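Protein HI_1472 (Haemophilus influenzae, PDB 3PSH) binds molybdate and tungstate, but not sulfate or phosphate, in the periplasm and serves as the solute-binding component of the low-affinity molybdate importer MolBCA. Local coordinates at residues Ala163-Arg168 with Leu286-Val291; Asn234-Ile238 with Trp257-Leu263; Asp71-Val75 with Tyr93-Met98; Leu125-Leu129 with Lys220-Gln224. Residue numbers count along the deposited sequence, not the author numbering.

Interaction 1: residues Ala163-Arg168 with Leu286-Val291; sequences AAFANR and LALGEV
Leu286, Arg168 and Asn167 carry this contact, in which the end of helix 154-165 and the turn into helix 168-175 lie against helix 283-297. The backbones come closest at Ala164 and Ala287, with CA atoms 4.6 Å apart, a spacing that small residues allow: Ala163 O is 3.2 Å from Ala287 CB. Leu286, with chi1 m and chi2 p, points toward the partner. Its CB lies 2.9 Å from Ala164 O, and its CD2 reaches Phe165 CE1 at 3.5 Å and sits over one face of the Arg168 guanidinium, 3.5 Å from NH2. In the Fe/B12-type periplasmic-binding fold, helix 283-297 follows the C-terminal lobe's last strand, and here it packs on helices from the middle of the chain. Arg168 (m, m, t) makes a two-pronged salt bridge with Glu290, NE to OE1 2.7 Å and NH2 to OE2 2.9 Å; Tyr201 also hydrogen-bonds OE2, while Asn137 takes NH1. Asn167, in the loop with phi/psi -106/-1 and chi1 m, points at the helix and donates from ND2 to Ala287 O at 2.7 Å. This carbonyl lies within the wider pi-type turn at 286-289. Asn167 CB also meets Val291 CG2 at 3.6 Å.

Interaction 2: residues Asn234-Ile238 with Trp257-Leu263; sequences NPAVI and WANIQAL
Ile238 (chi1 m, chi2 t), its CA-to-CB bond directed toward 257-263, brings CD1 to Leu263 CD2 at 3.7 Å and to the edge of the Trp257 ring at CZ3, 3.8 Å away. Ile238 CG1 packs on Ala262 CB at 3.8 Å, and Ile238 CD1 lies 4.3 Å from Ile260 CG2. The second segment makes a type I beta turn from Trp257 to Ile260, closed by Ile260 N to Trp257 O at 3.1 Å, and then enters helix 261-264 with Ile260 at the N-cap position. The first leaves helix 227-233 at Asn234, whose phi/psi of 49/59 turns the chain, and runs through Pro235 and Ala236 into strand 237-240. The CA atoms of Asn234 and Ile260 are 5.3 Å apart, those of Ala236 and Ala262 4.6 Å. Two hydrogen bonds tie the start of the short helix to the loop: Gln261 N to Asn234 OD1 (2.8 Å, with Asn234 chi1 t) and Ala262 N to Pro235 O (2.9 Å). Thus backbone amides of the first helical turn find acceptors on another part of the chain. Ala262 CA also makes a CA-H...O contact of 3.2 Å with Ala236 O. The contact belongs to the C-terminal alpha/beta lobe: strand 237-240 lies between strands 184-188 and 268-270 of the parallel sheet, while helices 227-233 and 247-252 pack around Trp257 through Val230 and Ile251.

Interaction 3: residues Asp71-Val75 with Tyr93-Met98; sequences DLNSV and YAPSEM
The 71-75 segment is irregular, a tight loop that turns back on itself so that Asp71 N donates to Ser74 O at 2.9 Å, before extending at Ser74 and Val75 (phi/psi -153/152 and -140/152). Opposite it, Tyr93-Pro95 form a loop leading into helix 96-103, with Pro95 at the N-cap position and Met98 in the first turn. CA atoms approach most closely at Asn73 and Ala94 (5.1 Å) and at Ser74 and Met98 (6.0 Å). Inside the first loop, Asp71 (chi1 p) accepts a 2.6 Å hydrogen bond from Ser74 OG at OD1 and a weak one from Asn73 N to the same atom. Across the contact everything is packing. Met98, extended with all three chi angles t, is the main filler: SD lies 3.5 Å from Ser74 N and 3.8 Å from Leu72 O, CE reaches Asp71 O at 3.6 Å, and CG touches Val75 CG1 at 3.9 Å. Pro95 CD packs on Asn73 CB at 3.7 Å. Leu72 CD1 sits 3.6 Å from Tyr93 OH, next to the molybdate site, as Tyr93 also touches the ligand-binding Tyr280. In the N-terminal lobe of this periplasmic binding protein, the contact joins the loop before helix 77-82 to the link between strand 87-91 and helix 96-103, with Gln101 and Ile102 of that helix extending the packing around Val75.

Interaction 4: residues Leu125-Leu129 with Lys220-Gln224; sequences LNPTL and KGFKQ
Here the two lobes of a periplasmic binding protein meet beside the ligand cleft: the loop following strand 109-112 of the N-terminal lobe touches the start of strand 222-224, which pairs antiparallel with 194-196 in the C-terminal lobe. The register is set by Asn126 and Gly221, CA atoms 4.9 Å apart. Packing comes first. Asn126 (phi/psi -125/94, chi1 m) has its CA-to-CB bond toward the partner, and its amide lies over Gly221 and close to Phe222 and Lys223. Gly221 has phi/psi 58/-147, and a CB there would run into the Asn126 amide, so both the backbone angles and the close approach suit glycine. Lys220, nearly fully extended with all four chi angles t, reaches the loop with its end: CE is 3.3 Å from Asn126 O, 3.4 Å from Thr128 OG1 and 4.1 Å from Pro127 O. Among polar links, Lys223 folds back (chi1 m, chi2 m) so that its NZ donates to Lys220 O at 2.9 Å, a bond within this segment. Nearby, Phe222 stands edge-to-face with the molybdate-binding Tyr196 and is about 6 Å, side chain to ion, from the bound molybdate. One water bridges the lobes, accepting from Lys220 NZ at 2.5 Å and lying 2.9 Å from Thr128 OG1.

Interactions 3 and 4 both lie beside the molybdate pocket and touch each other, Tyr93 CE2 lying 3.4 Å from Leu125 CD1, although their centres are 18 Å apart. Side chains from both, Tyr93 and Phe222, come to about 6 Å from the bound ion. Interaction 1 stands farther back: the side chain of its Leu286 is about 11 Å from the molybdate, and its centre is 31 Å from that of interaction 3, on the other side of the chain's centre. Along the chain the segments of interactions 1 and 4 alternate. Interaction 2 is a local contact in the C-terminal lobe, about 22 Å from interaction 3 and 10 Å from interaction 4 between nearest atoms.

Interaction 1: residues Ala163-Arg168 with Leu286-Val291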
loop_
_atom_site.group_PDB
_atom_site.type_symbol
_atom_site.label_atom_id
_atom_site.label_comp_id
_atom_site.label_asym_id
_atom_site.label_seq_id
_atom_site.Cartn_x
_atom_site.Cartn_y
_atom_site.Cartn_z
ATOM N N ALA A 163 -10.181 8.258 -9.382
ATOM C CA ALA A 163 -10.899 7.435 -8.397
ATOM C C ALA A 163 -10.209 7.470 -7.024
ATOM O O ALA A 163 -10.913 7.568 -5.959
ATOM C CB ALA A 163 -11.094 6.040 -8.847
ATOM N N ALA A 164 -8.860 7.404 -6.979
ATOM C CA ALA A 164 -8.186 7.325 -5.677
ATOM C C ALA A 164 -8.566 8.477 -4.730
ATOM O O ALA A 164 -8.622 8.336 -3.475
ATOM C CB ALA A 164 -6.599 7.333 -5.887
ATOM N N PHE A 165 -8.684 9.638 -5.367
ATOM C CA PHE A 165 -8.863 10.899 -4.614
ATOM C C PHE A 165 -10.320 11.462 -4.524
ATOM O O PHE A 165 -10.551 12.572 -3.944
ATOM C CB PHE A 165 -7.909 12.006 -5.148
ATOM C CG PHE A 165 -6.444 11.752 -4.889
ATOM C CD1 PHE A 165 -5.831 11.986 -3.605
ATOM C CD2 PHE A 165 -5.688 11.087 -5.883
ATOM C CE1 PHE A 165 -4.486 11.668 -3.415
ATOM C CE2 PHE A 165 -4.348 10.712 -5.637
ATOM C CZ PHE A 165 -3.777 11.039 -4.416
ATOM N N ALA A 166 -11.246 10.715 -5.112
ATOM C CA ALA A 166 -12.591 11.181 -5.347
ATOM C C ALA A 166 -13.340 11.430 -4.020
ATOM O O ALA A 166 -14.362 12.137 -4.036
ATOM C CB ALA A 166 -13.308 10.132 -6.139
ATOM N N ASN A 167 -12.913 10.782 -2.919
ATOM C CA ASN A 167 -13.667 10.883 -1.637
ATOM C C ASN A 167 -12.985 11.749 -0.615
ATOM O O ASN A 167 -13.441 11.830 0.527
ATOM C CB ASN A 167 -14.030 9.488 -1.069
ATOM C CG ASN A 167 -14.920 8.735 -2.021
ATOM O OD1 ASN A 167 -15.883 9.295 -2.581
ATOM N ND2 ASN A 167 -14.629 7.476 -2.239
ATOM N N ARG A 168 -11.838 12.284 -0.956
ATOM C CA ARG A 168 -11.045 13.017 0.035
ATOM C C ARG A 168 -11.825 14.289 0.492
ATOM O O ARG A 168 -11.829 14.602 1.701
ATOM C CB ARG A 168 -9.708 13.448 -0.618
ATOM C CG ARG A 168 -8.721 12.312 -0.486
ATOM C CD ARG A 168 -8.049 12.385 0.888
ATOM N NE ARG A 168 -7.154 11.257 1.325
ATOM C CZ ARG A 168 -5.817 11.276 1.098
ATOM N NH1 ARG A 168 -5.269 12.295 0.415
ATOM N NH2 ARG A 168 -5.051 10.346 1.585
ATOM N N LEU A 286 -7.114 4.822 -0.368
ATOM C CA LEU A 286 -7.706 6.225 -0.291
ATOM C C LEU A 286 -9.190 6.204 -0.551
ATOM O O LEU A 286 -10.026 6.608 0.306
ATOM C CB LEU A 286 -7.020 7.202 -1.311
ATOM C CG LEU A 286 -5.640 7.591 -0.714
ATOM C CD1 LEU A 286 -4.485 6.523 -0.615
ATOM C CD2 LEU A 286 -5.111 8.830 -1.520
ATOM N N ALA A 287 -9.566 5.669 -1.726
ATOM C CA ALA A 287 -10.909 5.857 -2.223
ATOM C C ALA A 287 -11.963 5.150 -1.289
ATOM O O ALA A 287 -13.028 5.725 -0.883
ATOM C CB ALA A 287 -10.974 5.368 -3.625
ATOM N N LEU A 288 -11.673 3.900 -0.968
ATOM C CA LEU A 288 -12.581 3.086 -0.216
ATOM C C LEU A 288 -12.143 2.928 1.272
ATOM O O LEU A 288 -12.976 2.900 2.216
ATOM C CB LEU A 288 -12.687 1.683 -0.933
ATOM C CG LEU A 288 -12.976 1.732 -2.447
ATOM C CD1 LEU A 288 -12.961 0.272 -3.013
ATOM C CD2 LEU A 288 -14.354 2.369 -2.735
ATOM N N GLY A 289 -10.859 2.678 1.487
ATOM C CA GLY A 289 -10.400 2.374 2.795
ATOM C C GLY A 289 -10.661 3.527 3.777
ATOM O O GLY A 289 -11.062 3.253 4.902
ATOM N N GLU A 290 -10.290 4.756 3.421
ATOM C CA GLU A 290 -10.466 5.872 4.354
ATOM C C GLU A 290 -11.956 6.103 4.644
ATOM O O GLU A 290 -12.342 6.408 5.773
ATOM C CB GLU A 290 -9.883 7.150 3.775
ATOM C CG GLU A 290 -8.357 7.018 3.723
ATOM C CD GLU A 290 -7.659 8.272 3.143
ATOM O OE1 GLU A 290 -8.316 9.268 2.755
ATOM O OE2 GLU A 290 -6.364 8.187 2.976
ATOM N N VAL A 291 -12.799 5.829 3.661
ATOM C CA VAL A 291 -14.284 5.990 3.855
ATOM C C VAL A 291 -14.731 4.844 4.821
ATOM O O VAL A 291 -15.467 5.114 5.808
ATOM C CB VAL A 291 -15.087 5.974 2.526
ATOM C CG1 VAL A 291 -16.597 6.088 2.812
ATOM C CG2 VAL A 291 -14.603 7.132 1.577
#

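Interaction 2: residues Asn234-Ile238 with Trp257-Leu263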
loop_
_atom_site.group_PDB
_atom_site.type_symbol
_atom_site.label_atom_id
_atom_site.label_comp_id
_atom_site.label_asym_id
_atom_site.label_seq_id
_atom_site.Cartn_x
_atom_site.Cartn_y
_atom_site.Cartn_z
ATOM N N ASN A 234 -1.749 2.577 24.987
ATOM C CA ASN A 234 -3.130 2.316 25.356
ATOM C C ASN A 234 -4.186 2.774 24.278
ATOM O O ASN A 234 -5.066 3.631 24.493
ATOM C CB ASN A 234 -3.476 2.888 26.787
ATOM C CG ASN A 234 -4.772 2.291 27.258
ATOM O OD1 ASN A 234 -5.032 1.115 26.946
ATOM N ND2 ASN A 234 -5.600 3.074 27.975
ATOM N N PRO A 235 -4.082 2.240 23.059
ATOM C CA PRO A 235 -4.932 2.738 22.024
ATOM C C PRO A 235 -6.371 2.383 22.284
ATOM O O PRO A 235 -6.651 1.288 22.852
ATOM C CB PRO A 235 -4.494 1.935 20.780
ATOM C CG PRO A 235 -3.740 0.627 21.397
ATOM C CD PRO A 235 -3.057 1.272 22.563
ATOM N N ALA A 236 -7.273 3.286 21.818
ATOM C CA ALA A 236 -8.740 3.060 21.896
ATOM C C ALA A 236 -9.263 2.003 20.910
ATOM O O ALA A 236 -10.251 1.251 21.141
ATOM C CB ALA A 236 -9.502 4.398 21.630
ATOM N N VAL A 237 -8.520 1.886 19.795
ATOM C CA VAL A 237 -8.938 1.058 18.651
ATOM C C VAL A 237 -7.647 0.358 18.153
ATOM O O VAL A 237 -6.618 1.005 18.013
ATOM C CB VAL A 237 -9.492 1.902 17.569
ATOM C CG1 VAL A 237 -9.786 1.011 16.377
ATOM C CG2 VAL A 237 -10.850 2.526 17.959
ATOM N N ILE A 238 -7.743 -0.923 17.898
ATOM C CA ILE A 238 -6.649 -1.681 17.235
ATOM C C ILE A 238 -7.110 -2.159 15.889
ATOM O O ILE A 238 -8.197 -2.666 15.751
ATOM C CB ILE A 238 -6.038 -2.811 18.105
ATOM C CG1 ILE A 238 -5.262 -2.265 19.267
ATOM C CG2 ILE A 238 -5.128 -3.792 17.327
ATOM C CD1 ILE A 238 -5.001 -3.421 20.390
ATOM N N TRP A 257 -2.356 -8.466 26.536
ATOM C CA TRP A 257 -3.051 -7.390 25.806
ATOM C C TRP A 257 -4.392 -7.016 26.444
ATOM O O TRP A 257 -5.023 -5.979 26.038
ATOM C CB TRP A 257 -3.296 -7.777 24.342
ATOM C CG TRP A 257 -2.023 -7.824 23.534
ATOM C CD1 TRP A 257 -0.969 -8.700 23.674
ATOM C CD2 TRP A 257 -1.745 -7.037 22.369
ATOM N NE1 TRP A 257 -0.003 -8.454 22.663
ATOM C CE2 TRP A 257 -0.443 -7.397 21.907
ATOM C CE3 TRP A 257 -2.388 -5.945 21.757
ATOM C CZ2 TRP A 257 0.151 -6.758 20.772
ATOM C CZ3 TRP A 257 -1.757 -5.297 20.649
ATOM C CH2 TRP A 257 -0.512 -5.733 20.178
ATOM N N ALA A 258 -4.859 -7.847 27.393
ATOM C CA ALA A 258 -6.247 -7.732 27.920
ATOM C C ALA A 258 -6.718 -6.391 28.539
ATOM O O ALA A 258 -7.941 -6.069 28.511
ATOM C CB ALA A 258 -6.553 -8.900 28.896
ATOM N N ASN A 259 -5.768 -5.638 29.097
ATOM C CA ASN A 259 -6.051 -4.380 29.776
ATOM C C ASN A 259 -5.935 -3.166 28.852
ATOM O O ASN A 259 -6.354 -2.078 29.199
ATOM C CB ASN A 259 -5.136 -4.131 30.972
ATOM C CG ASN A 259 -5.485 -5.005 32.156
ATOM O OD1 ASN A 259 -4.622 -5.239 32.973
ATOM N ND2 ASN A 259 -6.739 -5.481 32.265
ATOM N N ILE A 260 -5.350 -3.337 27.676
ATOM C CA ILE A 260 -5.517 -2.275 26.702
ATOM C C ILE A 260 -6.986 -1.868 26.423
ATOM O O ILE A 260 -7.909 -2.663 26.215
ATOM C CB ILE A 260 -4.791 -2.678 25.385
ATOM C CG1 ILE A 260 -3.301 -2.843 25.648
ATOM C CG2 ILE A 260 -5.096 -1.683 24.344
ATOM C CD1 ILE A 260 -2.746 -3.614 24.432
ATOM N N GLN A 261 -7.169 -0.553 26.373
ATOM C CA GLN A 261 -8.479 0.046 26.136
ATOM C C GLN A 261 -9.196 -0.594 24.944
ATOM O O GLN A 261 -10.314 -1.051 25.074
ATOM C CB GLN A 261 -8.386 1.569 26.023
ATOM C CG GLN A 261 -9.735 2.382 25.894
ATOM C CD GLN A 261 -9.485 3.863 25.381
ATOM O OE1 GLN A 261 -8.283 4.354 25.225
ATOM N NE2 GLN A 261 -10.621 4.570 25.046
ATOM N N ALA A 262 -8.564 -0.728 23.768
ATOM C CA ALA A 262 -9.281 -1.422 22.689
ATOM C C ALA A 262 -9.740 -2.874 23.017
ATOM O O ALA A 262 -10.730 -3.329 22.470
ATOM C CB ALA A 262 -8.385 -1.432 21.345
ATOM N N LEU A 263 -8.930 -3.628 23.740
ATOM C CA LEU A 263 -9.343 -5.004 24.118
ATOM C C LEU A 263 -10.663 -4.961 24.959
ATOM O O LEU A 263 -11.672 -5.687 24.629
ATOM C CB LEU A 263 -8.207 -5.736 24.815
ATOM C CG LEU A 263 -7.276 -6.537 23.853
ATOM C CD1 LEU A 263 -8.050 -7.548 22.967
ATOM C CD2 LEU A 263 -6.466 -5.608 22.944
#

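Interaction 3: residues Asp71-Val75 with Tyr93-Met98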
loop_
_atom_site.group_PDB
_atom_site.type_symbol
_atom_site.label_atom_id
_atom_site.label_comp_id
_atom_site.label_asym_id
_atom_site.label_seq_id
_atom_site.Cartn_x
_atom_site.Cartn_y
_atom_site.Cartn_z
ATOM N N ASP A 71 12.608 -11.034 -5.295
ATOM C CA ASP A 71 11.603 -10.489 -4.327
ATOM C C ASP A 71 11.923 -9.045 -4.057
ATOM O O ASP A 71 12.477 -8.322 -4.924
ATOM C CB ASP A 71 11.573 -11.457 -3.086
ATOM C CG ASP A 71 12.844 -11.481 -2.258
ATOM O OD1 ASP A 71 13.751 -10.741 -2.459
ATOM O OD2 ASP A 71 12.977 -12.339 -1.354
ATOM N N LEU A 72 11.476 -8.521 -2.880
ATOM C CA LEU A 72 11.729 -7.095 -2.724
ATOM C C LEU A 72 13.177 -6.565 -2.668
ATOM O O LEU A 72 13.481 -5.387 -3.098
ATOM C CB LEU A 72 11.040 -6.576 -1.429
ATOM C CG LEU A 72 9.520 -6.609 -1.445
ATOM C CD1 LEU A 72 8.997 -6.584 -0.015
ATOM C CD2 LEU A 72 8.971 -5.477 -2.246
ATOM N N ASN A 73 14.050 -7.414 -2.109
ATOM C CA ASN A 73 15.421 -6.942 -1.894
ATOM C C ASN A 73 16.521 -7.909 -2.387
ATOM O O ASN A 73 17.662 -7.824 -2.055
ATOM C CB ASN A 73 15.602 -6.567 -0.398
ATOM C CG ASN A 73 15.474 -7.776 0.489
ATOM O OD1 ASN A 73 15.304 -8.930 0.028
ATOM N ND2 ASN A 73 15.409 -7.493 1.794
ATOM N N SER A 74 16.149 -8.771 -3.289
ATOM C CA SER A 74 17.086 -9.795 -3.887
ATOM C C SER A 74 16.588 -10.156 -5.312
ATOM O O SER A 74 15.357 -10.103 -5.634
ATOM C CB SER A 74 17.227 -11.063 -3.011
ATOM O OG SER A 74 16.020 -11.872 -3.023
ATOM N N VAL A 75 17.533 -10.559 -6.193
ATOM C CA VAL A 75 17.113 -10.982 -7.511
ATOM C C VAL A 75 17.949 -12.202 -7.883
ATOM O O VAL A 75 19.054 -12.357 -7.284
ATOM C CB VAL A 75 17.289 -9.834 -8.504
ATOM C CG1 VAL A 75 18.831 -9.387 -8.617
ATOM C CG2 VAL A 75 16.652 -10.235 -9.949
ATOM N N TYR A 93 13.550 1.174 -2.124
ATOM C CA TYR A 93 14.661 0.911 -1.241
ATOM C C TYR A 93 15.433 -0.340 -1.672
ATOM O O TYR A 93 16.267 -0.882 -0.884
ATOM C CB TYR A 93 14.094 0.794 0.213
ATOM C CG TYR A 93 13.141 -0.373 0.453
ATOM C CD1 TYR A 93 13.650 -1.671 0.720
ATOM C CD2 TYR A 93 11.768 -0.186 0.492
ATOM C CE1 TYR A 93 12.777 -2.773 0.918
ATOM C CE2 TYR A 93 10.897 -1.290 0.681
ATOM C CZ TYR A 93 11.401 -2.558 0.935
ATOM O OH TYR A 93 10.582 -3.611 1.186
ATOM N N ALA A 94 15.171 -0.850 -2.906
ATOM C CA ALA A 94 15.942 -2.087 -3.401
ATOM C C ALA A 94 17.426 -1.806 -3.244
ATOM O O ALA A 94 17.879 -0.741 -3.617
ATOM C CB ALA A 94 15.610 -2.418 -4.842
ATOM N N PRO A 95 18.160 -2.784 -2.680
ATOM C CA PRO A 95 19.590 -2.446 -2.472
ATOM C C PRO A 95 20.286 -2.067 -3.814
ATOM O O PRO A 95 19.942 -2.616 -4.903
ATOM C CB PRO A 95 20.191 -3.744 -2.001
ATOM C CG PRO A 95 18.968 -4.516 -1.281
ATOM C CD PRO A 95 17.748 -4.034 -2.009
ATOM N N SER A 96 21.263 -1.161 -3.723
ATOM C CA SER A 96 22.033 -0.740 -4.904
ATOM C C SER A 96 22.647 -1.987 -5.545
ATOM O O SER A 96 22.697 -2.029 -6.799
ATOM C CB SER A 96 23.150 0.233 -4.502
ATOM O OG SER A 96 22.548 1.384 -3.985
ATOM N N GLU A 97 22.985 -3.004 -4.734
ATOM C CA GLU A 97 23.651 -4.200 -5.317
ATOM C C GLU A 97 22.696 -4.969 -6.248
ATOM O O GLU A 97 23.086 -5.541 -7.245
ATOM C CB GLU A 97 24.166 -5.096 -4.155
ATOM C CG GLU A 97 24.666 -6.473 -4.587
ATOM C CD GLU A 97 25.108 -7.365 -3.382
ATOM O OE1 GLU A 97 24.953 -6.900 -2.216
ATOM O OE2 GLU A 97 25.568 -8.506 -3.587
ATOM N N MET A 98 21.438 -4.971 -5.904
ATOM C CA MET A 98 20.393 -5.674 -6.628
ATOM C C MET A 98 20.105 -4.914 -7.918
ATOM O O MET A 98 19.958 -5.551 -8.984
ATOM C CB MET A 98 19.112 -5.723 -5.754
ATOM C CG MET A 98 17.919 -6.219 -6.536
ATOM S SD MET A 98 16.403 -6.097 -5.498
ATOM C CE MET A 98 15.107 -6.563 -6.672
#

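Interaction 4: residues Leu125-Leu129 with Lys220-Gln224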
loop_
_atom_site.group_PDB
_atom_site.type_symbol
_atom_site.label_atom_id
_atom_site.label_comp_id
_atom_site.label_asym_id
_atom_site.label_seq_id
_atom_site.Cartn_x
_atom_site.Cartn_y
_atom_site.Cartn_z
ATOM N N LEU A 125 14.123 2.863 3.210
ATOM C CA LEU A 125 12.915 2.034 3.533
ATOM C C LEU A 125 11.952 2.922 4.375
ATOM O O LEU A 125 10.722 2.935 4.193
ATOM C CB LEU A 125 13.348 0.804 4.291
ATOM C CG LEU A 125 12.268 -0.020 5.003
ATOM C CD1 LEU A 125 11.128 -0.641 4.053
ATOM C CD2 LEU A 125 13.171 -1.057 5.810
ATOM N N ASN A 126 12.557 3.658 5.349
ATOM C CA ASN A 126 11.766 4.454 6.348
ATOM C C ASN A 126 12.218 5.864 6.325
ATOM O O ASN A 126 13.259 6.232 6.946
ATOM C CB ASN A 126 12.026 3.893 7.793
ATOM C CG ASN A 126 11.634 2.417 7.947
ATOM O OD1 ASN A 126 12.461 1.547 8.345
ATOM N ND2 ASN A 126 10.426 2.091 7.549
ATOM N N PRO A 127 11.527 6.698 5.538
ATOM C CA PRO A 127 11.960 8.123 5.294
ATOM C C PRO A 127 11.550 9.036 6.436
ATOM O O PRO A 127 10.708 8.638 7.277
ATOM C CB PRO A 127 11.230 8.533 4.054
ATOM C CG PRO A 127 9.954 7.633 4.062
ATOM C CD PRO A 127 10.323 6.313 4.754
ATOM N N THR A 128 12.194 10.185 6.500
ATOM C CA THR A 128 11.802 11.354 7.316
ATOM C C THR A 128 11.299 12.401 6.278
ATOM O O THR A 128 12.036 12.853 5.367
ATOM C CB THR A 128 13.057 11.929 8.059
ATOM O OG1 THR A 128 13.575 10.918 8.901
ATOM C CG2 THR A 128 12.716 13.176 8.823
ATOM N N LEU A 129 10.044 12.802 6.448
ATOM C CA LEU A 129 9.344 13.606 5.483
ATOM C C LEU A 129 8.741 14.817 6.168
ATOM O O LEU A 129 8.060 14.699 7.190
ATOM C CB LEU A 129 8.221 12.827 4.818
ATOM C CG LEU A 129 8.657 11.562 4.116
ATOM C CD1 LEU A 129 7.356 10.774 3.840
ATOM C CD2 LEU A 129 9.438 11.827 2.818
ATOM N N LYS A 220 9.800 5.354 14.119
ATOM C CA LYS A 220 10.051 5.727 12.727
ATOM C C LYS A 220 9.811 4.568 11.771
ATOM O O LYS A 220 10.529 3.533 11.798
ATOM C CB LYS A 220 11.512 6.202 12.632
ATOM C CG LYS A 220 11.835 6.847 11.254
ATOM C CD LYS A 220 13.412 6.843 11.097
ATOM C CE LYS A 220 13.758 7.645 9.836
ATOM N NZ LYS A 220 15.180 7.971 9.678
ATOM N N GLY A 221 8.773 4.735 10.923
ATOM C CA GLY A 221 8.478 3.714 9.930
ATOM C C GLY A 221 8.199 2.352 10.504
ATOM O O GLY A 221 7.497 2.211 11.541
ATOM N N PHE A 222 8.570 1.300 9.796
ATOM C CA PHE A 222 8.022 0.013 10.153
ATOM C C PHE A 222 9.005 -0.627 11.132
ATOM O O PHE A 222 10.195 -0.834 10.823
ATOM C CB PHE A 222 7.755 -0.888 8.933
ATOM C CG PHE A 222 7.212 -2.266 9.351
ATOM C CD1 PHE A 222 5.871 -2.431 9.775
ATOM C CD2 PHE A 222 8.142 -3.330 9.580
ATOM C CE1 PHE A 222 5.415 -3.629 10.264
ATOM C CE2 PHE A 222 7.685 -4.539 10.069
ATOM C CZ PHE A 222 6.330 -4.701 10.417
ATOM N N LYS A 223 8.558 -0.895 12.380
ATOM C CA LYS A 223 9.481 -1.420 13.417
ATOM C C LYS A 223 8.825 -2.472 14.298
ATOM O O LYS A 223 7.580 -2.448 14.430
ATOM C CB LYS A 223 10.034 -0.313 14.331
ATOM C CG LYS A 223 10.924 0.732 13.629
ATOM C CD LYS A 223 12.257 0.138 13.190
ATOM C CE LYS A 223 12.952 1.092 12.185
ATOM N NZ LYS A 223 13.114 2.547 12.513
ATOM N N GLN A 224 9.632 -3.350 14.914
ATOM C CA GLN A 224 9.155 -4.189 16.029
ATOM C C GLN A 224 9.221 -3.377 17.298
ATOM O O GLN A 224 10.255 -2.714 17.575
ATOM C CB GLN A 224 10.047 -5.434 16.226
ATOM C CG GLN A 224 9.440 -6.437 17.266
ATOM C CD GLN A 224 10.136 -7.796 17.326
ATOM O OE1 GLN A 224 11.342 -7.863 17.567
ATOM N NE2 GLN A 224 9.372 -8.877 17.122
HETATM O O HOH W 1 15.734 9.369 7.685
#